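Local coordinates for molybdate-binding protein MolA (Haemophilus influenzae, PDB 3PSH), which binds molybdate or tungstate in the periplasm and delivers molybdate to its cognate ABC transporter for import into the cell, at residues N73-I77 with E78-A82; N30-Q34 with L35-K39; D246-P249 with Q250-D254. One frame throughout, in Å; residues are numbered along the deposited sequence.

Contact 1. Residues N73-I77 with E78-A82; sequences NSVNI and ESLLA
Asn-76 reaches forward over the first turn of a helix and meets Ser-79 with its carboxamide. CG lies anti to the backbone N (chi1 175°), which carries OD1 to the amide of Ser-79. The bond from Ser-79 N to Asn-76 OD1 is 3.1 Å long and fairly straight at the hydrogen. The donor sits above the plane of the carboxamide and not on a lone pair. The other branch, ND2, lies alongside the hydroxyl of Ser-79, but the angle there is poor for a hydrogen bond.

OD1 also accepts from water 1 at 2.8 Å, and this water in turn accepts from Glu-78 N. Water 2 lies near Ser-79 OG and gives OD1 a weaker bond. Two early amides of the helix are thus satisfied, one by the side chain and one by solvent. This is an N-cap: Asn-76 stands right before helix 77-82, in one lobe of the periplasmic binding protein. Its backbone starts the helical pattern, with Leu-80 N bonded to Asn-76 O at 2.8 Å. Leu-81 N follows, pointing almost straight at the oxygen of Ile-77.

The apolar side chains meet through methyl groups. Leu-80 CG is anti to its own N (chi1 177°), which sends CD2 to Val-75 CG2 at 3.9 Å, the two side chains crossing at a slant. The buried leucine also packs on Pro-69, Pro-85 and Ile-107. Ile-77 CG2 meets CD1 of Leu-81, one turn later in the helix, at 3.9 Å. Val-75 and Ile-77 both rest on Gln-101 of helix 96-103.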
ATOM      1  N   ASN A  73       7.851  13.971  -0.060  1.00 13.88           N
ATOM      2  CA  ASN A  73       7.809  15.094   0.882  1.00 14.69           C
ATOM      3  C   ASN A  73       8.590  16.347   0.425  1.00 14.13           C
ATOM      4  O   ASN A  73       8.893  17.232   1.163  1.00 15.87           O
ATOM      5  CB  ASN A  73       8.263  14.602   2.282  1.00 16.78           C
ATOM      6  CG  ASN A  73       9.705  14.171   2.271  1.00 20.50           C
ATOM      7  OD1 ASN A  73      10.426  14.272   1.250  1.00 22.54           O
ATOM      8  ND2 ASN A  73      10.098  13.543   3.384  1.00 28.39           N
ATOM      9  N   SER A  74       8.808  16.439  -0.855  1.00 13.80           N
ATOM     10  CA  SER A  74       9.555  17.592  -1.483  1.00 14.51           C
ATOM     11  C   SER A  74       9.066  17.766  -2.946  1.00 16.58           C
ATOM     12  O   SER A  74       8.634  16.789  -3.638  1.00 15.42           O
ATOM     13  CB  SER A  74      11.091  17.412  -1.430  1.00 17.57           C
ATOM     14  OG  SER A  74      11.550  16.367  -2.331  1.00 17.09           O
ATOM     15  N   VAL A  75       9.148  19.016  -3.460  1.00 14.81           N
ATOM     16  CA  VAL A  75       8.778  19.218  -4.844  1.00 16.74           C
ATOM     17  C   VAL A  75       9.785  20.194  -5.443  1.00 14.52           C
ATOM     18  O   VAL A  75      10.417  20.946  -4.644  1.00 16.04           O
ATOM     19  CB  VAL A  75       7.344  19.742  -4.926  1.00 14.92           C
ATOM     20  CG1 VAL A  75       7.194  21.160  -4.181  1.00 15.68           C
ATOM     21  CG2 VAL A  75       6.854  19.802  -6.479  1.00 16.45           C
ATOM     22  N   ASN A  76       9.997  20.064  -6.768  1.00 13.67           N
ATOM     23  CA  ASN A  76      10.957  20.946  -7.518  1.00 13.14           C
ATOM     24  C   ASN A  76      10.013  21.744  -8.448  1.00 13.29           C
ATOM     25  O   ASN A  76       9.653  21.252  -9.542  1.00 15.19           O
ATOM     26  CB  ASN A  76      12.012  20.105  -8.279  1.00 14.49           C
ATOM     27  CG  ASN A  76      12.930  20.970  -9.146  1.00 17.31           C
ATOM     28  OD1 ASN A  76      12.601  22.104  -9.429  1.00 17.10           O
ATOM     29  ND2 ASN A  76      14.160  20.462  -9.435  1.00 17.90           N
ATOM     30  N   ILE A  77       9.616  22.932  -7.992  1.00 12.77           N
ATOM     31  CA  ILE A  77       8.548  23.718  -8.694  1.00 13.52           C
ATOM     32  C   ILE A  77       9.069  24.068 -10.100  1.00 14.76           C
ATOM     33  O   ILE A  77       8.331  23.902 -11.086  1.00 14.96           O
ATOM     34  CB  ILE A  77       8.184  24.988  -7.951  1.00 13.12           C
ATOM     35  CG1 ILE A  77       7.443  24.715  -6.600  1.00 12.76           C
ATOM     36  CG2 ILE A  77       7.252  25.937  -8.735  1.00 12.66           C
ATOM     37  CD1 ILE A  77       6.039  23.999  -6.718  1.00 15.54           C
ATOM     38  N   GLU A  78      10.340  24.497 -10.218  1.00 14.07           N
ATOM     39  CA  GLU A  78      10.789  24.790 -11.623  1.00 17.12           C
ATOM     40  C   GLU A  78      10.745  23.601 -12.566  1.00 17.32           C
ATOM     41  O   GLU A  78      10.425  23.819 -13.739  1.00 19.12           O
ATOM     42  CB  GLU A  78      12.184  25.441 -11.734  1.00 16.04           C
ATOM     43  CG  GLU A  78      12.375  26.656 -10.823  1.00 20.28           C
ATOM     44  CD  GLU A  78      11.962  27.923 -11.500  1.00 21.06           C
ATOM     45  OE1 GLU A  78      11.461  27.854 -12.639  1.00 23.80           O
ATOM     46  OE2 GLU A  78      11.992  29.026 -10.857  1.00 20.99           O
ATOM     47  N   SER A  79      11.046  22.357 -12.138  1.00 16.75           N
ATOM     48  CA  SER A  79      10.899  21.224 -12.980  1.00 16.23           C
ATOM     49  C   SER A  79       9.396  20.942 -13.200  1.00 15.45           C
ATOM     50  O   SER A  79       9.014  20.540 -14.321  1.00 16.57           O
ATOM     51  CB  SER A  79      11.524  19.943 -12.349  1.00 19.20           C
ATOM     52  OG  SER A  79      12.952  20.025 -12.511  1.00 22.57           O
ATOM     53  N   LEU A  80       8.605  21.122 -12.152  1.00 14.37           N
ATOM     54  CA  LEU A  80       7.171  20.762 -12.212  1.00 14.77           C
ATOM     55  C   LEU A  80       6.444  21.678 -13.247  1.00 15.80           C
ATOM     56  O   LEU A  80       5.712  21.181 -14.148  1.00 18.67           O
ATOM     57  CB  LEU A  80       6.571  20.965 -10.832  1.00 12.76           C
ATOM     58  CG  LEU A  80       5.071  20.701 -10.706  1.00 16.04           C
ATOM     59  CD1 LEU A  80       4.737  19.208 -11.042  1.00 18.26           C
ATOM     60  CD2 LEU A  80       4.530  21.038  -9.346  1.00 10.63           C
ATOM     61  N   LEU A  81       6.687  22.997 -13.163  1.00 14.53           N
ATOM     62  CA  LEU A  81       6.070  23.889 -14.162  1.00 12.55           C
ATOM     63  C   LEU A  81       6.389  23.577 -15.639  1.00 14.75           C
ATOM     64  O   LEU A  81       5.532  23.829 -16.494  1.00 17.33           O
ATOM     65  CB  LEU A  81       6.340  25.390 -13.890  1.00 13.76           C
ATOM     66  CG  LEU A  81       5.690  25.877 -12.608  1.00 12.84           C
ATOM     67  CD1 LEU A  81       6.206  27.268 -12.254  1.00 18.74           C
ATOM     68  CD2 LEU A  81       4.119  25.949 -12.773  1.00 16.30           C
ATOM     69  N   ALA A  82       7.559  23.068 -15.962  1.00 15.22           N
ATOM     70  CA  ALA A  82       7.871  22.801 -17.353  1.00 16.93           C
ATOM     71  C   ALA A  82       6.927  21.668 -17.909  1.00 17.12           C
ATOM     72  O   ALA A  82       6.743  21.530 -19.142  1.00 18.11           O
ATOM     73  CB  ALA A  82       9.334  22.410 -17.491  1.00 18.30           C
TER
HETATM   74  O   HOH W   1      12.481  24.609  -8.172  1.00 20.57           O
HETATM   75  O   HOH W   2      14.684  22.612 -12.003  1.00 30.91           O

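Contact 2. Residues N30-Q34 with L35-K39; sequences NIAVQ and LDATK
Ala-32 O receives the amide N of Ala-37 at 2.9 Å, and Val-33 O receives that of Asp-36 at 3.0 Å. These two bonds, with the positive phi of Asp-36 (57°), make a Schellman motif at the C-terminal end of helix 26-34. The donor Asp-36 N stands well above the carbonyl plane of Val-33. Leu-35 N still bonds to Ile-31 O, with a weak second bond to Ala-32 O.

Apolar contacts line the turn. The side chains of Ile-31 and Leu-35 run alongside each other, with CG2 of Ile-31 at 3.9 Å from CD1 of Leu-35. Where the chain folds back, CB of Ala-37 comes within 4.2 Å of CB of Ala-32.

Further groups surround the turn and bond to it. Arg-320 NH2 is a second partner of Val-33 O, and Glu-62 OE2 is hydrogen-bonded to Thr-38 OG1. Gln-34 runs out extended: its OE1 is bonded to Tyr-314 OH, and its NE2 donates to Glu-284 OE1 and has weak bonds back to Asn-30. Molybdate lies about 10 Å from the side chain of Ile-31, whose neighbour Gln-27 binds it. The first torsion of Thr-38 (chi1 62°) sets OG1 between the backbone N and the carbonyl carbon. It leaves CG2 beside the N, where it meets Val-33 CG2 at 3.7 Å.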
ATOM      1  N   ASN A  30      -0.010   3.336  -8.205  1.00 10.32           N
ATOM      2  CA  ASN A  30      -0.345   1.928  -8.458  1.00 12.19           C
ATOM      3  C   ASN A  30      -1.872   1.887  -8.740  1.00 12.30           C
ATOM      4  O   ASN A  30      -2.287   1.170  -9.601  1.00 12.93           O
ATOM      5  CB  ASN A  30       0.056   1.129  -7.192  1.00 11.20           C
ATOM      6  CG  ASN A  30      -0.318  -0.338  -7.303  1.00 12.72           C
ATOM      7  OD1 ASN A  30      -0.258  -0.932  -8.414  1.00 11.55           O
ATOM      8  ND2 ASN A  30      -0.652  -0.929  -6.158  1.00 12.99           N
ATOM      9  N   ILE A  31      -2.651   2.630  -7.975  1.00 11.00           N
ATOM     10  CA  ILE A  31      -4.121   2.725  -8.306  1.00 12.12           C
ATOM     11  C   ILE A  31      -4.351   3.202  -9.737  1.00 13.88           C
ATOM     12  O   ILE A  31      -5.159   2.603 -10.471  1.00 13.80           O
ATOM     13  CB  ILE A  31      -4.915   3.491  -7.197  1.00 11.71           C
ATOM     14  CG1 ILE A  31      -4.877   2.725  -5.839  1.00 13.33           C
ATOM     15  CG2 ILE A  31      -6.384   3.882  -7.751  1.00 12.79           C
ATOM     16  CD1 ILE A  31      -5.251   3.541  -4.669  1.00 15.15           C
ATOM     17  N   ALA A  32      -3.684   4.296 -10.107  1.00 13.24           N
ATOM     18  CA  ALA A  32      -3.882   4.865 -11.458  1.00 12.48           C
ATOM     19  C   ALA A  32      -3.491   3.876 -12.518  1.00 14.49           C
ATOM     20  O   ALA A  32      -4.172   3.823 -13.588  1.00 14.30           O
ATOM     21  CB  ALA A  32      -3.047   6.150 -11.686  1.00 12.18           C
ATOM     22  N   VAL A  33      -2.445   3.064 -12.253  1.00 13.42           N
ATOM     23  CA  VAL A  33      -2.060   2.072 -13.230  1.00 14.48           C
ATOM     24  C   VAL A  33      -3.235   1.092 -13.364  1.00 14.55           C
ATOM     25  O   VAL A  33      -3.585   0.602 -14.471  1.00 13.27           O
ATOM     26  CB  VAL A  33      -0.717   1.354 -12.787  1.00 13.07           C
ATOM     27  CG1 VAL A  33      -0.502   0.042 -13.597  1.00 16.94           C
ATOM     28  CG2 VAL A  33       0.459   2.322 -12.903  1.00 14.46           C
ATOM     29  N   GLN A  34      -3.841   0.762 -12.236  1.00 13.08           N
ATOM     30  CA  GLN A  34      -4.919  -0.253 -12.283  1.00 14.57           C
ATOM     31  C   GLN A  34      -6.243   0.295 -12.813  1.00 14.85           C
ATOM     32  O   GLN A  34      -7.238  -0.413 -12.978  1.00 15.12           O
ATOM     33  CB  GLN A  34      -5.142  -0.960 -10.930  1.00 13.68           C
ATOM     34  CG  GLN A  34      -3.841  -1.721 -10.514  1.00 17.77           C
ATOM     35  CD  GLN A  34      -4.029  -2.337  -9.118  1.00 12.08           C
ATOM     36  OE1 GLN A  34      -4.898  -3.223  -8.941  1.00 13.06           O
ATOM     37  NE2 GLN A  34      -3.280  -1.816  -8.120  1.00 15.15           N
ATOM     38  N   LEU A  35      -6.340   1.621 -12.856  1.00 13.94           N
ATOM     39  CA  LEU A  35      -7.468   2.321 -13.504  1.00 15.09           C
ATOM     40  C   LEU A  35      -7.162   2.555 -15.004  1.00 14.87           C
ATOM     41  O   LEU A  35      -8.056   3.118 -15.716  1.00 15.79           O
ATOM     42  CB  LEU A  35      -7.665   3.676 -12.803  1.00 14.40           C
ATOM     43  CG  LEU A  35      -8.202   3.628 -11.402  1.00 15.69           C
ATOM     44  CD1 LEU A  35      -8.305   5.079 -10.950  1.00 13.71           C
ATOM     45  CD2 LEU A  35      -9.607   2.876 -11.268  1.00 14.24           C
ATOM     46  N   ASP A  36      -6.004   2.083 -15.498  1.00 14.15           N
ATOM     47  CA  ASP A  36      -5.552   2.238 -16.943  1.00 14.03           C
ATOM     48  C   ASP A  36      -5.548   3.752 -17.217  1.00 14.03           C
ATOM     49  O   ASP A  36      -6.001   4.174 -18.306  1.00 17.65           O
ATOM     50  CB  ASP A  36      -6.533   1.621 -17.990  1.00 16.11           C
ATOM     51  CG  ASP A  36      -5.835   1.238 -19.330  1.00 20.57           C
ATOM     52  OD1 ASP A  36      -4.595   1.367 -19.464  1.00 22.98           O
ATOM     53  OD2 ASP A  36      -6.597   0.841 -20.270  1.00 28.20           O
ATOM     54  N   ALA A  37      -4.944   4.534 -16.299  1.00 14.43           N
ATOM     55  CA  ALA A  37      -4.929   6.031 -16.387  1.00 15.05           C
ATOM     56  C   ALA A  37      -3.559   6.608 -16.731  1.00 13.33           C
ATOM     57  O   ALA A  37      -3.396   7.839 -16.799  1.00 12.87           O
ATOM     58  CB  ALA A  37      -5.459   6.709 -15.029  1.00 12.10           C
ATOM     59  N   THR A  38      -2.566   5.774 -17.053  1.00 15.03           N
ATOM     60  CA  THR A  38      -1.182   6.354 -17.162  1.00 16.95           C
ATOM     61  C   THR A  38      -0.920   7.291 -18.347  1.00 15.62           C
ATOM     62  O   THR A  38      -0.005   8.046 -18.327  1.00 16.72           O
ATOM     63  CB  THR A  38      -0.092   5.286 -17.160  1.00 17.75           C
ATOM     64  OG1 THR A  38      -0.312   4.497 -18.296  1.00 19.41           O
ATOM     65  CG2 THR A  38      -0.233   4.394 -15.889  1.00 18.38           C
ATOM     66  N   LYS A  39      -1.766   7.225 -19.360  1.00 17.68           N
ATOM     67  CA  LYS A  39      -1.603   8.161 -20.475  1.00 17.53           C
ATOM     68  C   LYS A  39      -1.957   9.591 -20.033  1.00 17.60           C
ATOM     69  O   LYS A  39      -1.676  10.555 -20.741  1.00 17.15           O
ATOM     70  CB  LYS A  39      -2.614   7.832 -21.501  1.00 17.29           C
ATOM     71  CG  LYS A  39      -2.302   6.717 -22.436  1.00 25.20           C
ATOM     72  CD  LYS A  39      -3.652   6.339 -23.059  1.00 37.18           C
ATOM     73  CE  LYS A  39      -3.719   4.851 -23.408  1.00 40.89           C
ATOM     74  NZ  LYS A  39      -4.195   3.964 -22.277  1.00 40.09           N
TER

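Contact 3. Residues D246-P249 with Q250-D254; sequences DVVP and QILND
Val-247 and Ile-251 make the closer of two apolar contacts, each between residues one turn apart. CG1 of Val-247, anti to the backbone N (chi1 171°), touches CD1 of Ile-251 at 3.6 Å. These two side chains cross at an angle. Val-248 and Leu-252 instead extend in much the same direction from one face of the helix. There Val-248 CG1 meets Leu-252 CD2 at 3.8 Å. Gln-250 adds its CB, which packs at 3.3 Å against Asp-246 O.

Four backbone bonds run from an amide back to the carbonyl four residues earlier. Gln-250 N reaches Asp-246 O at 3.3 Å, the longest of the set. Ile-251 N follows to Val-247 O at 3.0 Å, and Leu-252 N to Val-248 O at 2.9 Å. The last, from Asn-253 N to Pro-249 O, is also 2.9 Å but more bent, at 136°. They define the short alpha-helix 247-252, which packs on the parallel sheet holding strands 237-240 and 268-270. Val-247 and Val-248 rest on Val-240, Ile-251 on Ile-238, and Leu-252 on Val-268. Helix 261-264 adds Leu-263 against both Ile-251 and Leu-252.

Polar side chains lie on the exposed side. Asn-253 folds back over the last turn, with CG beside its own N (chi1 -58°). This puts ND2 at 2.9 Å from Pro-249 O, but the angle rules out a hydrogen bond.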
ATOM      1  N   ASP A 246      16.241  -8.174  -0.578  1.00 20.39           N
ATOM      2  CA  ASP A 246      17.552  -8.357   0.113  1.00 21.31           C
ATOM      3  C   ASP A 246      17.381  -8.595   1.617  1.00 22.58           C
ATOM      4  O   ASP A 246      18.320  -9.118   2.321  1.00 22.13           O
ATOM      5  CB  ASP A 246      18.459  -7.128  -0.099  1.00 22.89           C
ATOM      6  CG  ASP A 246      18.911  -6.922  -1.562  1.00 27.10           C
ATOM      7  OD1 ASP A 246      18.668  -7.809  -2.442  1.00 32.74           O
ATOM      8  OD2 ASP A 246      19.557  -5.858  -1.795  1.00 30.74           O
ATOM      9  N   VAL A 247      16.229  -8.188   2.169  1.00 19.31           N
ATOM     10  CA  VAL A 247      16.040  -8.341   3.604  1.00 17.60           C
ATOM     11  C   VAL A 247      16.015  -9.838   4.018  1.00 17.34           C
ATOM     12  O   VAL A 247      16.466 -10.151   5.158  1.00 17.38           O
ATOM     13  CB  VAL A 247      14.808  -7.525   4.133  1.00 17.57           C
ATOM     14  CG1 VAL A 247      14.530  -7.890   5.563  1.00 20.80           C
ATOM     15  CG2 VAL A 247      15.081  -6.047   3.935  1.00 16.52           C
ATOM     16  N   VAL A 248      15.578 -10.738   3.171  1.00 17.42           N
ATOM     17  CA  VAL A 248      15.503 -12.162   3.550  1.00 20.03           C
ATOM     18  C   VAL A 248      16.923 -12.788   3.762  1.00 21.04           C
ATOM     19  O   VAL A 248      17.190 -13.291   4.852  1.00 19.97           O
ATOM     20  CB  VAL A 248      14.690 -12.959   2.522  1.00 20.12           C
ATOM     21  CG1 VAL A 248      14.673 -14.504   2.786  1.00 21.61           C
ATOM     22  CG2 VAL A 248      13.169 -12.444   2.518  1.00 21.12           C
ATOM     23  N   PRO A 249      17.806 -12.708   2.766  1.00 21.08           N
ATOM     24  CA  PRO A 249      19.197 -13.251   3.029  1.00 20.60           C
ATOM     25  C   PRO A 249      19.915 -12.563   4.155  1.00 22.06           C
ATOM     26  O   PRO A 249      20.612 -13.243   4.892  1.00 25.42           O
ATOM     27  CB  PRO A 249      19.896 -13.159   1.642  1.00 21.73           C
ATOM     28  CG  PRO A 249      19.123 -11.884   1.035  1.00 21.65           C
ATOM     29  CD  PRO A 249      17.675 -12.298   1.364  1.00 22.15           C
ATOM     30  N   GLN A 250      19.723 -11.256   4.335  1.00 20.43           N
ATOM     31  CA  GLN A 250      20.209 -10.464   5.461  1.00 23.28           C
ATOM     32  C   GLN A 250      19.827 -11.118   6.778  1.00 23.07           C
ATOM     33  O   GLN A 250      20.680 -11.319   7.665  1.00 24.01           O
ATOM     34  CB  GLN A 250      19.581  -9.083   5.351  1.00 25.49           C
ATOM     35  CG  GLN A 250      19.944  -8.076   6.349  1.00 28.97           C
ATOM     36  CD  GLN A 250      19.655  -6.699   5.764  1.00 38.89           C
ATOM     37  OE1 GLN A 250      19.832  -6.484   4.540  1.00 38.96           O
ATOM     38  NE2 GLN A 250      19.124  -5.807   6.587  1.00 42.96           N
ATOM     39  N   ILE A 251      18.540 -11.379   6.958  1.00 21.43           N
ATOM     40  CA  ILE A 251      18.060 -11.995   8.164  1.00 21.56           C
ATOM     41  C   ILE A 251      18.576 -13.432   8.329  1.00 20.60           C
ATOM     42  O   ILE A 251      19.057 -13.788   9.412  1.00 21.35           O
ATOM     43  CB  ILE A 251      16.514 -11.988   8.139  1.00 20.28           C
ATOM     44  CG1 ILE A 251      16.083 -10.554   8.534  1.00 20.43           C
ATOM     45  CG2 ILE A 251      15.984 -12.956   9.218  1.00 20.52           C
ATOM     46  CD1 ILE A 251      14.550 -10.311   8.286  1.00 18.44           C
ATOM     47  N   LEU A 252      18.514 -14.207   7.269  1.00 21.47           N
ATOM     48  CA  LEU A 252      18.875 -15.616   7.301  1.00 24.20           C
ATOM     49  C   LEU A 252      20.386 -15.759   7.647  1.00 24.74           C
ATOM     50  O   LEU A 252      20.767 -16.751   8.270  1.00 26.22           O
ATOM     51  CB  LEU A 252      18.562 -16.231   5.946  1.00 23.39           C
ATOM     52  CG  LEU A 252      17.227 -16.949   5.684  1.00 27.12           C
ATOM     53  CD1 LEU A 252      16.097 -16.418   6.481  1.00 34.21           C
ATOM     54  CD2 LEU A 252      16.843 -17.255   4.228  1.00 32.04           C
ATOM     55  N   ASN A 253      21.214 -14.801   7.243  1.00 24.64           N
ATOM     56  CA  ASN A 253      22.704 -14.915   7.392  1.00 26.94           C
ATOM     57  C   ASN A 253      23.190 -14.149   8.631  1.00 27.64           C
ATOM     58  O   ASN A 253      24.395 -14.069   8.912  1.00 26.15           O
ATOM     59  CB  ASN A 253      23.382 -14.393   6.145  1.00 30.00           C
ATOM     60  CG  ASN A 253      22.925 -15.139   4.862  1.00 32.30           C
ATOM     61  OD1 ASN A 253      22.444 -16.299   4.877  1.00 39.17           O
ATOM     62  ND2 ASN A 253      23.027 -14.422   3.730  1.00 38.74           N
ATOM     63  N   ASP A 254      22.237 -13.576   9.388  1.00 26.60           N
ATOM     64  CA  ASP A 254      22.553 -12.766  10.539  1.00 26.16           C
ATOM     65  C   ASP A 254      22.434 -13.641  11.791  1.00 25.36           C
ATOM     66  O   ASP A 254      21.340 -13.987  12.259  1.00 22.90           O
ATOM     67  CB  ASP A 254      21.727 -11.463  10.569  1.00 26.28           C
ATOM     68  CG  ASP A 254      22.149 -10.566  11.682  1.00 28.49           C
ATOM     69  OD1 ASP A 254      22.820 -11.064  12.637  1.00 30.81           O
ATOM     70  OD2 ASP A 254      21.880  -9.329  11.612  1.00 31.05           O
TER

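How the contacts relate
Along the chain the order is contact 2, contact 1, contact 3. Contacts 1 and 2 flank the four-stranded parallel sheet 41-44, 21-24, 87-91 and 109-112, and their centres are 22 Å apart. Contact 1 starts helix 77-82, which leads to strand 87-91. Contact 2 ends helix 26-34, which links strands 21-24 and 41-44. Contact 3 belongs to the other parallel sheet, on helix 247-252, the first of two helices between strands 237-240 and 268-270. Its centre is 37 Å from contact 1 and 34 Å from contact 2. Molybdate sits between the lobes, with binding residues from both: His-26 and Gln-27 start the helix that contact 2 ends, and Arg-243 precedes contact 3.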